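Putative DNA protection protein (Streptomyces coelicolor, PDB 4CYB) binds ferric iron between its subunits and, as a dodecameric Dps-family ferritin, probably oxidises and stores iron and so protects DNA. Local coordinates at residues J[43-48]-J[110-115]; J[54-59]-J[162-167]; J[65-70]-J[155-160]. All coordinates share one frame; numbering follows the deposited sequence. Where two conformers were deposited one is given.

Interaction 1: residues J[43-48]-J[110-115]; sequences KKYHWL and PSMLSR. With FE (Fe (III) ion), chain V.
M112 lays its side chain across one face of the Y45 ring, CB sitting almost exactly over the centre, 3.5 Å from the ring centroid and only 1° off the ring normal, a CH-pi contact. From there the chain runs extended over the ring: CG comes 3.5 Å from Y45 CE1, and SD lies obliquely, above and outward of the ring near CD1, 4.2 Å from the centroid, a Met-aromatic contact. Its methyl end continues to L48, with M112 CE 3.9 Å from L48 CB. The ring is presented to the methionine because CG of Y45 lies anti to its carbonyl carbon (chi1 -65°). The phenol oxygen reaches the aliphatic part of R115, OH to CD 3.1 Å, near the plane of the ring. Both polar ends are held by E107, which shares a hydrogen bond with Y45 OH and forms a salt bridge with R115 NE. The contact joins helices 18-48 and 109-136 of the ferritin-like four-helix bundle; segments 43-48 and 110-115 run antiparallel (166°), their axes 11.0 Å apart at closest approach. Replacing Y45 by an alanine would probably open a gap beneath M112 and leave E107 without its phenol partner. On another side of helix 18-48, H46 turns toward the subunit boundary and binds the ferric ion through NE2 at 2.5 Å; three waters, and D73 and E77 of a neighbouring subunit, also bind it, as at the intersubunit ferroxidase centres of Dps proteins. H46 ND1 is hydrogen-bonded to the backbone oxygen of H58, which steadies the imidazole behind the metal.

Interaction 2: residues J[54-59]-J[162-167]; sequences FYQLHL and AEHLVD
H164 gives most of the surface in this contact: its imidazole meets L57 over one face and Q56 at its edge, near the start of helix 54-81. The CD2 methyl of L57 lies 3.9 Å from the centroid of the H164 ring, 19° off the normal, a CH-pi contact offset toward the rim. The leucine's CG is anti to the carbonyl carbon (chi1 -72°), and although its CB does not point straight at the histidine, the branch ending in CD2 does reach it. Q56 approaches the edge of the same ring through an extended chain, with the amide plane turned 69° from the imidazole; the orientations modelled for its amide and for the imidazole are both doubtful. Beyond the pair, H164 also packs on L113 of helix 109-136, and its ring meets F54 of a neighbouring subunit with the planes nearly perpendicular, while Q56 packs on A52 of that same subunit. The contact therefore joins the N-terminal end of helix 54-81 to the C-terminal end of helix 140-164 where the bundle meets another chain of the dodecamer. The chemistry is mixed: a methyl covers one face of a buried, polarisable ring, and an amide flanks its edge, where a hydrogen bond is possible but left undecided by the model.

Interaction 3: residues J[65-70]-J[155-160]; sequences AGEQLE and ELQAWF
Within the ferritin-like four-helix bundle, helices 54-81 and 140-164 are bridged here by a buried glutamine, Q157, whose amide is gripped at both ends by side chains of the facing helix. Its nitrogen donates to E67: Q157 NE2 to E67 OE1 is 2.8 Å with an N-H...O angle of 160°. The carboxylate takes this bond on its anti lone pair, away from OE2, and the two flat groups lie nearly coplanar. Q157 NE2 also passes 3.3 Å from E67 CB, close along the flank of the acid. On the other end of the amide, Q68 NE2 donates to Q157 OE1 at 2.9 Å, and this bond is straighter, at 168°. It stays in the amide plane of Q68 but reaches the Q157 oxygen from above its carbonyl plane, and the two amides are turned 69° against each other. The two neighbours reach the glutamine differently: E67 is extended beyond CG, whereas Q68 is bent at chi2, which brings its amide round to the oxygen. Q157 OE1 also accepts from H120 and Q157 NE2 donates to the backbone oxygen of H64, while Q68 NE2 bonds N154; with both ends engaged, the Q157 amide has little freedom to flip. The other carboxylate oxygen of E67 forms a salt bridge with K63, so the acid, which lies nearer the surface, is probably kept charged. The two glutamines are flanked by the remaining two helices of the bundle, with Y42, T35 and L38 of helix 18-48 packing on them and H120 of helix 109-136 against Q68.

All three contacts tie helices of one ferritin-like bundle, and all are largely buried. Interactions 2 and 3 share helices 54-81 and 140-164, interaction 3 lying deeper, its centre about 9 Å from the centre of the chain, and interaction 2 at the bundle end, its centre about 20 Å from the centre of the chain, where other subunits close over it. Interaction 1 joins the other two helices, 18-48 and 109-136, and adjoins both other contacts. Their chemistry differs accordingly: the innermost bridge relies on amide and carboxylate hydrogen bonds, the other two on methyl, sulfur and ring packing.

Interaction 1: residues J[43-48]-J[110-115]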
loop_
_atom_site.group_PDB
_atom_site.type_symbol
_atom_site.label_atom_id
_atom_site.label_comp_id
_atom_site.label_asym_id
_atom_site.label_seq_id
_atom_site.Cartn_x
_atom_site.Cartn_y
_atom_site.Cartn_z
ATOM N N LYS J 43 26.052 -1.641 -12.169
ATOM C CA LYS J 43 26.072 -0.355 -11.413
ATOM C C LYS J 43 27.080 0.657 -12.025
ATOM O O LYS J 43 26.773 1.822 -12.231
ATOM C CB LYS J 43 26.430 -0.534 -9.915
ATOM C CG LYS J 43 25.358 -1.241 -9.069
ATOM C CD LYS J 43 23.964 -0.543 -9.125
ATOM C CE LYS J 43 24.058 0.921 -8.580
ATOM N NZ LYS J 43 22.656 1.390 -8.397
ATOM N N LYS J 44 28.252 0.173 -12.418
ATOM C CA LYS J 44 29.213 1.020 -13.168
ATOM C C LYS J 44 28.562 1.712 -14.369
ATOM O O LYS J 44 28.679 2.932 -14.526
ATOM C CB LYS J 44 30.484 0.229 -13.556
ATOM C CG LYS J 44 31.567 0.997 -14.411
ATOM C CD LYS J 44 32.611 -0.003 -14.981
ATOM C CE LYS J 44 33.564 0.590 -16.049
ATOM N NZ LYS J 44 34.575 1.466 -15.379
ATOM N N TYR J 45 27.863 0.964 -15.211
ATOM C CA TYR J 45 27.320 1.535 -16.414
ATOM C C TYR J 45 26.035 2.353 -16.109
ATOM O O TYR J 45 25.755 3.276 -16.800
ATOM C CB TYR J 45 27.062 0.395 -17.402
ATOM C CG TYR J 45 28.361 -0.286 -17.844
ATOM C CD1 TYR J 45 29.576 0.461 -17.948
ATOM C CD2 TYR J 45 28.383 -1.632 -18.188
ATOM C CE1 TYR J 45 30.768 -0.125 -18.376
ATOM C CE2 TYR J 45 29.595 -2.251 -18.556
ATOM C CZ TYR J 45 30.756 -1.506 -18.671
ATOM O OH TYR J 45 31.905 -2.136 -19.079
ATOM N N HIS J 46 25.270 1.985 -15.073
ATOM C CA HIS J 46 24.139 2.826 -14.572
ATOM C C HIS J 46 24.707 4.206 -14.272
ATOM O O HIS J 46 24.065 5.201 -14.637
ATOM C CB HIS J 46 23.572 2.154 -13.303
ATOM C CG HIS J 46 22.579 2.991 -12.482
ATOM N ND1 HIS J 46 21.322 3.220 -12.900
ATOM C CD2 HIS J 46 22.690 3.547 -11.210
ATOM C CE1 HIS J 46 20.606 3.868 -11.918
ATOM N NE2 HIS J 46 21.457 4.098 -10.887
ATOM N N TRP J 47 25.897 4.296 -13.647
ATOM C CA TRP J 47 26.486 5.645 -13.327
ATOM C C TRP J 47 27.117 6.354 -14.486
ATOM O O TRP J 47 26.906 7.547 -14.683
ATOM C CB TRP J 47 27.536 5.546 -12.229
ATOM C CG TRP J 47 26.945 4.984 -10.954
ATOM C CD1 TRP J 47 25.729 5.298 -10.369
ATOM C CD2 TRP J 47 27.549 3.969 -10.108
ATOM N NE1 TRP J 47 25.505 4.524 -9.228
ATOM C CE2 TRP J 47 26.598 3.743 -8.984
ATOM C CE3 TRP J 47 28.792 3.287 -10.121
ATOM C CZ2 TRP J 47 26.852 2.819 -7.979
ATOM C CZ3 TRP J 47 29.053 2.379 -9.082
ATOM C CH2 TRP J 47 28.108 2.125 -8.058
ATOM N N LEU J 48 27.891 5.592 -15.291
ATOM C CA LEU J 48 28.710 6.195 -16.343
ATOM C C LEU J 48 27.976 6.433 -17.637
ATOM O O LEU J 48 28.553 7.019 -18.569
ATOM C CB LEU J 48 29.894 5.295 -16.710
ATOM C CG LEU J 48 30.973 5.018 -15.645
ATOM C CD1 LEU J 48 32.247 4.402 -16.237
ATOM C CD2 LEU J 48 31.206 6.101 -14.615
ATOM N N PRO J 110 28.012 1.189 -26.839
ATOM C CA PRO J 110 27.875 -0.176 -27.366
ATOM C C PRO J 110 28.932 -1.134 -26.811
ATOM O O PRO J 110 28.659 -2.308 -26.680
ATOM C CB PRO J 110 27.998 -0.014 -28.910
ATOM C CG PRO J 110 28.590 1.347 -29.128
ATOM C CD PRO J 110 28.224 2.188 -27.923
ATOM N N SER J 111 30.110 -0.640 -26.434
ATOM C CA SER J 111 31.085 -1.537 -25.773
ATOM C C SER J 111 30.684 -1.923 -24.369
ATOM O O SER J 111 30.973 -3.047 -23.935
ATOM C CB SER J 111 32.478 -0.917 -25.690
ATOM O OG SER J 111 32.910 -0.700 -27.026
ATOM N N MET J 112 30.082 -0.984 -23.653
ATOM C CA MET J 112 29.582 -1.328 -22.305
ATOM C C MET J 112 28.557 -2.451 -22.476
ATOM O O MET J 112 28.602 -3.443 -21.741
ATOM C CB MET J 112 28.901 -0.120 -21.635
ATOM C CG MET J 112 29.745 1.126 -21.442
ATOM S SD MET J 112 28.648 2.401 -20.704
ATOM C CE MET J 112 29.911 3.619 -20.245
ATOM N N LEU J 113 27.607 -2.295 -23.424
ATOM C CA LEU J 113 26.532 -3.291 -23.594
ATOM C C LEU J 113 27.146 -4.646 -23.989
ATOM O O LEU J 113 26.737 -5.698 -23.488
ATOM C CB LEU J 113 25.496 -2.851 -24.647
ATOM C CG LEU J 113 24.790 -1.511 -24.304
ATOM C CD1 LEU J 113 23.695 -1.196 -25.301
ATOM C CD2 LEU J 113 24.150 -1.611 -22.918
ATOM N N SER J 114 28.098 -4.616 -24.916
ATOM C CA SER J 114 28.790 -5.877 -25.327
ATOM C C SER J 114 29.498 -6.591 -24.169
ATOM O O SER J 114 29.469 -7.834 -24.110
ATOM C CB SER J 114 29.814 -5.556 -26.413
ATOM O OG SER J 114 29.086 -5.241 -27.578
ATOM N N ARG J 115 30.149 -5.829 -23.283
ATOM C CA ARG J 115 30.827 -6.401 -22.118
ATOM C C ARG J 115 29.819 -7.100 -21.185
ATOM O O ARG J 115 30.113 -8.166 -20.651
ATOM C CB ARG J 115 31.611 -5.318 -21.351
ATOM C CG ARG J 115 32.421 -5.911 -20.203
ATOM C CD ARG J 115 33.351 -4.829 -19.608
ATOM N NE ARG J 115 34.326 -4.267 -20.556
ATOM C CZ ARG J 115 35.465 -4.864 -20.964
ATOM N NH1 ARG J 115 35.816 -6.071 -20.537
ATOM N NH2 ARG J 115 36.263 -4.233 -21.826
HETATM FE FE FE V . 20.812 5.389 -8.875
HETATM O O HOH W 1 19.993 3.267 -8.081
HETATM O O HOH W 2 19.000 5.956 -10.247
HETATM O O HOH W 3 19.211 6.628 -7.544
#

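Interaction 2: residues J[54-59]-J[162-167]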
loop_
_atom_site.group_PDB
_atom_site.type_symbol
_atom_site.label_atom_id
_atom_site.label_comp_id
_atom_site.label_asym_id
_atom_site.label_seq_id
_atom_site.Cartn_x
_atom_site.Cartn_y
_atom_site.Cartn_z
ATOM N N PHE J 54 20.129 8.075 -22.436
ATOM C CA PHE J 54 20.695 7.971 -21.071
ATOM C C PHE J 54 19.620 7.486 -20.108
ATOM O O PHE J 54 19.844 6.538 -19.358
ATOM C CB PHE J 54 21.206 9.315 -20.569
ATOM C CG PHE J 54 21.528 9.353 -19.096
ATOM C CD1 PHE J 54 22.739 8.820 -18.605
ATOM C CD2 PHE J 54 20.617 9.890 -18.181
ATOM C CE1 PHE J 54 23.061 8.839 -17.226
ATOM C CE2 PHE J 54 20.917 9.893 -16.797
ATOM C CZ PHE J 54 22.140 9.388 -16.333
ATOM N N TYR J 55 18.475 8.147 -20.065
ATOM C CA TYR J 55 17.554 7.810 -18.941
ATOM C C TYR J 55 17.012 6.370 -19.089
ATOM O O TYR J 55 16.917 5.608 -18.125
ATOM C CB TYR J 55 16.422 8.877 -18.842
ATOM C CG TYR J 55 15.438 8.715 -17.710
ATOM C CD1 TYR J 55 15.861 8.667 -16.383
ATOM C CD2 TYR J 55 14.064 8.728 -17.977
ATOM C CE1 TYR J 55 14.921 8.586 -15.339
ATOM C CE2 TYR J 55 13.136 8.660 -16.950
ATOM C CZ TYR J 55 13.591 8.594 -15.635
ATOM O OH TYR J 55 12.699 8.476 -14.615
ATOM N N GLN J 56 16.646 5.960 -20.311
ATOM C CA GLN J 56 16.265 4.595 -20.613
ATOM C C GLN J 56 17.301 3.566 -20.109
ATOM O O GLN J 56 16.991 2.576 -19.449
ATOM C CB GLN J 56 16.180 4.471 -22.175
ATOM C CG GLN J 56 16.118 3.037 -22.630
ATOM C CD GLN J 56 16.142 2.931 -24.142
ATOM O OE1 GLN J 56 17.205 2.765 -24.714
ATOM N NE2 GLN J 56 14.983 3.106 -24.794
ATOM N N LEU J 57 18.564 3.766 -20.497
ATOM C CA LEU J 57 19.571 2.764 -20.131
ATOM C C LEU J 57 19.924 2.817 -18.650
ATOM O O LEU J 57 20.165 1.790 -18.018
ATOM C CB LEU J 57 20.850 2.933 -20.969
ATOM C CG LEU J 57 20.633 2.495 -22.435
ATOM C CD1 LEU J 57 21.923 2.644 -23.264
ATOM C CD2 LEU J 57 20.040 1.075 -22.537
ATOM N N HIS J 58 19.964 4.039 -18.115
ATOM C CA HIS J 58 20.206 4.231 -16.670
ATOM C C HIS J 58 19.182 3.409 -15.879
ATOM O O HIS J 58 19.543 2.680 -14.956
ATOM C CB HIS J 58 20.130 5.716 -16.406
ATOM C CG HIS J 58 20.236 6.114 -14.948
ATOM N ND1 HIS J 58 21.422 6.232 -14.336
ATOM C CD2 HIS J 58 19.262 6.471 -14.023
ATOM C CE1 HIS J 58 21.220 6.712 -13.051
ATOM N NE2 HIS J 58 19.891 6.858 -12.874
ATOM N N LEU J 59 17.917 3.491 -16.250
ATOM C CA LEU J 59 16.862 2.698 -15.585
ATOM C C LEU J 59 16.959 1.209 -15.802
ATOM O O LEU J 59 16.837 0.426 -14.855
ATOM C CB LEU J 59 15.475 3.128 -16.073
ATOM C CG LEU J 59 15.182 4.578 -15.559
ATOM C CD1 LEU J 59 13.806 4.984 -16.062
ATOM C CD2 LEU J 59 15.329 4.766 -14.044
ATOM N N ALA J 162 20.806 -7.075 -25.405
ATOM C CA ALA J 162 21.190 -7.352 -26.810
ATOM C C ALA J 162 20.343 -6.612 -27.817
ATOM O O ALA J 162 20.858 -6.167 -28.882
ATOM C CB ALA J 162 21.157 -8.856 -27.083
ATOM N N GLU J 163 19.056 -6.436 -27.515
ATOM C CA GLU J 163 18.170 -5.685 -28.424
ATOM C C GLU J 163 18.568 -4.249 -28.613
ATOM O O GLU J 163 18.327 -3.701 -29.678
ATOM C CB GLU J 163 16.659 -5.795 -28.037
ATOM C CG GLU J 163 16.026 -7.178 -28.101
ATOM C CD GLU J 163 16.199 -7.932 -29.429
ATOM O OE1 GLU J 163 16.675 -7.387 -30.452
ATOM O OE2 GLU J 163 15.806 -9.094 -29.438
ATOM N N HIS J 164 19.198 -3.626 -27.614
ATOM C CA HIS J 164 19.685 -2.249 -27.742
ATOM C C HIS J 164 20.874 -2.088 -28.674
ATOM O O HIS J 164 21.132 -0.985 -29.128
ATOM C CB HIS J 164 20.062 -1.667 -26.394
ATOM C CG HIS J 164 18.871 -1.469 -25.516
ATOM N ND1 HIS J 164 18.164 -0.309 -25.465
ATOM C CD2 HIS J 164 18.233 -2.358 -24.685
ATOM C CE1 HIS J 164 17.089 -0.486 -24.618
ATOM N NE2 HIS J 164 17.167 -1.711 -24.125
ATOM N N LEU J 165 21.544 -3.191 -28.988
ATOM C CA LEU J 165 22.675 -3.138 -29.931
ATOM C C LEU J 165 22.246 -3.326 -31.389
ATOM O O LEU J 165 23.083 -3.180 -32.279
ATOM C CB LEU J 165 23.711 -4.245 -29.625
ATOM C CG LEU J 165 24.549 -3.911 -28.384
ATOM C CD1 LEU J 165 25.432 -5.086 -28.010
ATOM C CD2 LEU J 165 25.390 -2.634 -28.534
ATOM N N VAL J 166 20.986 -3.652 -31.635
ATOM C CA VAL J 166 20.497 -3.808 -33.019
ATOM C C VAL J 166 20.529 -2.463 -33.772
ATOM O O VAL J 166 19.901 -1.503 -33.368
ATOM C CB VAL J 166 19.106 -4.475 -33.067
ATOM C CG1 VAL J 166 18.628 -4.541 -34.541
ATOM C CG2 VAL J 166 19.177 -5.862 -32.448
ATOM N N ASP J 167 21.290 -2.373 -34.866
ATOM C CA ASP J 167 21.304 -1.139 -35.661
ATOM C C ASP J 167 20.166 -1.170 -36.681
ATOM O O ASP J 167 20.236 -1.899 -37.643
ATOM C CB ASP J 167 22.618 -1.018 -36.412
ATOM C CG ASP J 167 22.788 0.349 -37.107
ATOM O OD1 ASP J 167 21.941 1.273 -36.959
ATOM O OD2 ASP J 167 23.798 0.485 -37.814
#

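Interaction 3: residues J[65-70]-J[155-160]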
loop_
_atom_site.group_PDB
_atom_site.type_symbol
_atom_site.label_atom_id
_atom_site.label_comp_id
_atom_site.label_asym_id
_atom_site.label_seq_id
_atom_site.Cartn_x
_atom_site.Cartn_y
_atom_site.Cartn_z
ATOM N N ALA J 65 20.717 -4.596 -12.235
ATOM C CA ALA J 65 21.578 -4.651 -11.034
ATOM C C ALA J 65 20.772 -5.148 -9.833
ATOM O O ALA J 65 21.251 -6.004 -9.086
ATOM C CB ALA J 65 22.142 -3.259 -10.713
ATOM N N GLY J 66 19.559 -4.611 -9.610
ATOM C CA GLY J 66 18.749 -5.044 -8.467
ATOM C C GLY J 66 18.445 -6.532 -8.526
ATOM O O GLY J 66 18.488 -7.214 -7.534
ATOM N N GLU J 67 18.188 -7.036 -9.722
ATOM C CA GLU J 67 17.936 -8.473 -9.876
ATOM C C GLU J 67 19.193 -9.304 -9.610
ATOM O O GLU J 67 19.098 -10.358 -8.936
ATOM C CB GLU J 67 17.362 -8.723 -11.281
ATOM C CG GLU J 67 15.896 -8.235 -11.411
ATOM C CD GLU J 67 15.423 -8.138 -12.884
ATOM O OE1 GLU J 67 16.192 -8.478 -13.812
ATOM O OE2 GLU J 67 14.288 -7.633 -13.141
ATOM N N GLN J 68 20.358 -8.816 -10.067
ATOM C CA GLN J 68 21.628 -9.528 -9.817
ATOM C C GLN J 68 21.959 -9.499 -8.332
ATOM O O GLN J 68 22.450 -10.479 -7.766
ATOM C CB GLN J 68 22.786 -8.908 -10.594
ATOM C CG GLN J 68 22.623 -9.086 -12.139
ATOM C CD GLN J 68 22.898 -10.525 -12.631
ATOM O OE1 GLN J 68 23.525 -11.326 -11.942
ATOM N NE2 GLN J 68 22.413 -10.846 -13.856
ATOM N N LEU J 69 21.663 -8.378 -7.651
ATOM C CA LEU J 69 21.975 -8.343 -6.222
ATOM C C LEU J 69 21.140 -9.373 -5.456
ATOM O O LEU J 69 21.625 -9.944 -4.473
ATOM C CB LEU J 69 21.628 -6.911 -5.656
ATOM C CG LEU J 69 22.060 -6.684 -4.189
ATOM C CD1 LEU J 69 23.593 -6.501 -4.177
ATOM C CD2 LEU J 69 21.318 -5.433 -3.701
ATOM N N GLU J 70 19.876 -9.563 -5.831
ATOM C CA GLU J 70 19.028 -10.545 -5.180
ATOM C C GLU J 70 19.567 -11.990 -5.490
ATOM O O GLU J 70 19.594 -12.848 -4.600
ATOM C CB GLU J 70 17.530 -10.398 -5.559
ATOM C CG GLU J 70 16.790 -11.689 -5.120
ATOM C CD GLU J 70 15.250 -11.737 -5.174
ATOM O OE1 GLU J 70 14.622 -11.103 -6.059
ATOM O OE2 GLU J 70 14.663 -12.454 -4.310
ATOM N N GLU J 155 19.449 -15.178 -18.855
ATOM C CA GLU J 155 18.878 -15.265 -20.225
ATOM C C GLU J 155 17.998 -14.069 -20.584
ATOM O O GLU J 155 18.209 -13.425 -21.632
ATOM C CB GLU J 155 18.169 -16.604 -20.492
ATOM C CG GLU J 155 19.127 -17.775 -20.365
ATOM C CD GLU J 155 18.403 -19.166 -20.342
ATOM O OE1 GLU J 155 17.313 -19.329 -19.680
ATOM O OE2 GLU J 155 18.941 -20.129 -20.961
ATOM N N LEU J 156 17.044 -13.739 -19.707
ATOM C CA LEU J 156 16.144 -12.645 -19.980
ATOM C C LEU J 156 16.900 -11.315 -20.054
ATOM O O LEU J 156 16.618 -10.464 -20.930
ATOM C CB LEU J 156 15.047 -12.611 -18.893
ATOM C CG LEU J 156 13.912 -11.584 -19.187
ATOM C CD1 LEU J 156 12.993 -12.005 -20.343
ATOM C CD2 LEU J 156 13.053 -11.379 -17.917
ATOM N N GLN J 157 17.797 -11.080 -19.086
ATOM C CA GLN J 157 18.572 -9.855 -19.110
ATOM C C GLN J 157 19.411 -9.653 -20.396
ATOM O O GLN J 157 19.458 -8.565 -20.973
ATOM C CB GLN J 157 19.483 -9.758 -17.868
ATOM C CG GLN J 157 18.658 -9.447 -16.606
ATOM C CD GLN J 157 19.547 -9.203 -15.405
ATOM O OE1 GLN J 157 20.764 -9.191 -15.521
ATOM N NE2 GLN J 157 18.932 -8.989 -14.223
ATOM N N ALA J 158 20.033 -10.731 -20.858
ATOM C CA ALA J 158 20.861 -10.680 -22.067
ATOM C C ALA J 158 20.009 -10.281 -23.255
ATOM O O ALA J 158 20.480 -9.518 -24.107
ATOM C CB ALA J 158 21.547 -12.062 -22.288
ATOM N N TRP J 159 18.760 -10.771 -23.311
ATOM C CA TRP J 159 17.819 -10.345 -24.361
ATOM C C TRP J 159 17.580 -8.845 -24.365
ATOM O O TRP J 159 17.772 -8.172 -25.388
ATOM C CB TRP J 159 16.490 -11.150 -24.280
ATOM C CG TRP J 159 15.402 -10.608 -25.182
ATOM C CD1 TRP J 159 15.468 -10.343 -26.530
ATOM C CD2 TRP J 159 14.089 -10.185 -24.779
ATOM N NE1 TRP J 159 14.284 -9.833 -26.988
ATOM C CE2 TRP J 159 13.435 -9.670 -25.969
ATOM C CE3 TRP J 159 13.395 -10.160 -23.551
ATOM C CZ2 TRP J 159 12.114 -9.192 -25.949
ATOM C CZ3 TRP J 159 12.055 -9.679 -23.547
ATOM C CH2 TRP J 159 11.444 -9.213 -24.716
ATOM N N PHE J 160 17.252 -8.287 -23.203
ATOM C CA PHE J 160 16.976 -6.865 -23.072
ATOM C C PHE J 160 18.199 -6.061 -23.454
ATOM O O PHE J 160 18.073 -5.081 -24.183
ATOM C CB PHE J 160 16.581 -6.487 -21.619
ATOM C CG PHE J 160 15.098 -6.601 -21.324
ATOM C CD1 PHE J 160 14.501 -7.836 -21.059
ATOM C CD2 PHE J 160 14.305 -5.455 -21.229
ATOM C CE1 PHE J 160 13.122 -7.940 -20.761
ATOM C CE2 PHE J 160 12.944 -5.542 -20.902
ATOM C CZ PHE J 160 12.351 -6.796 -20.673
#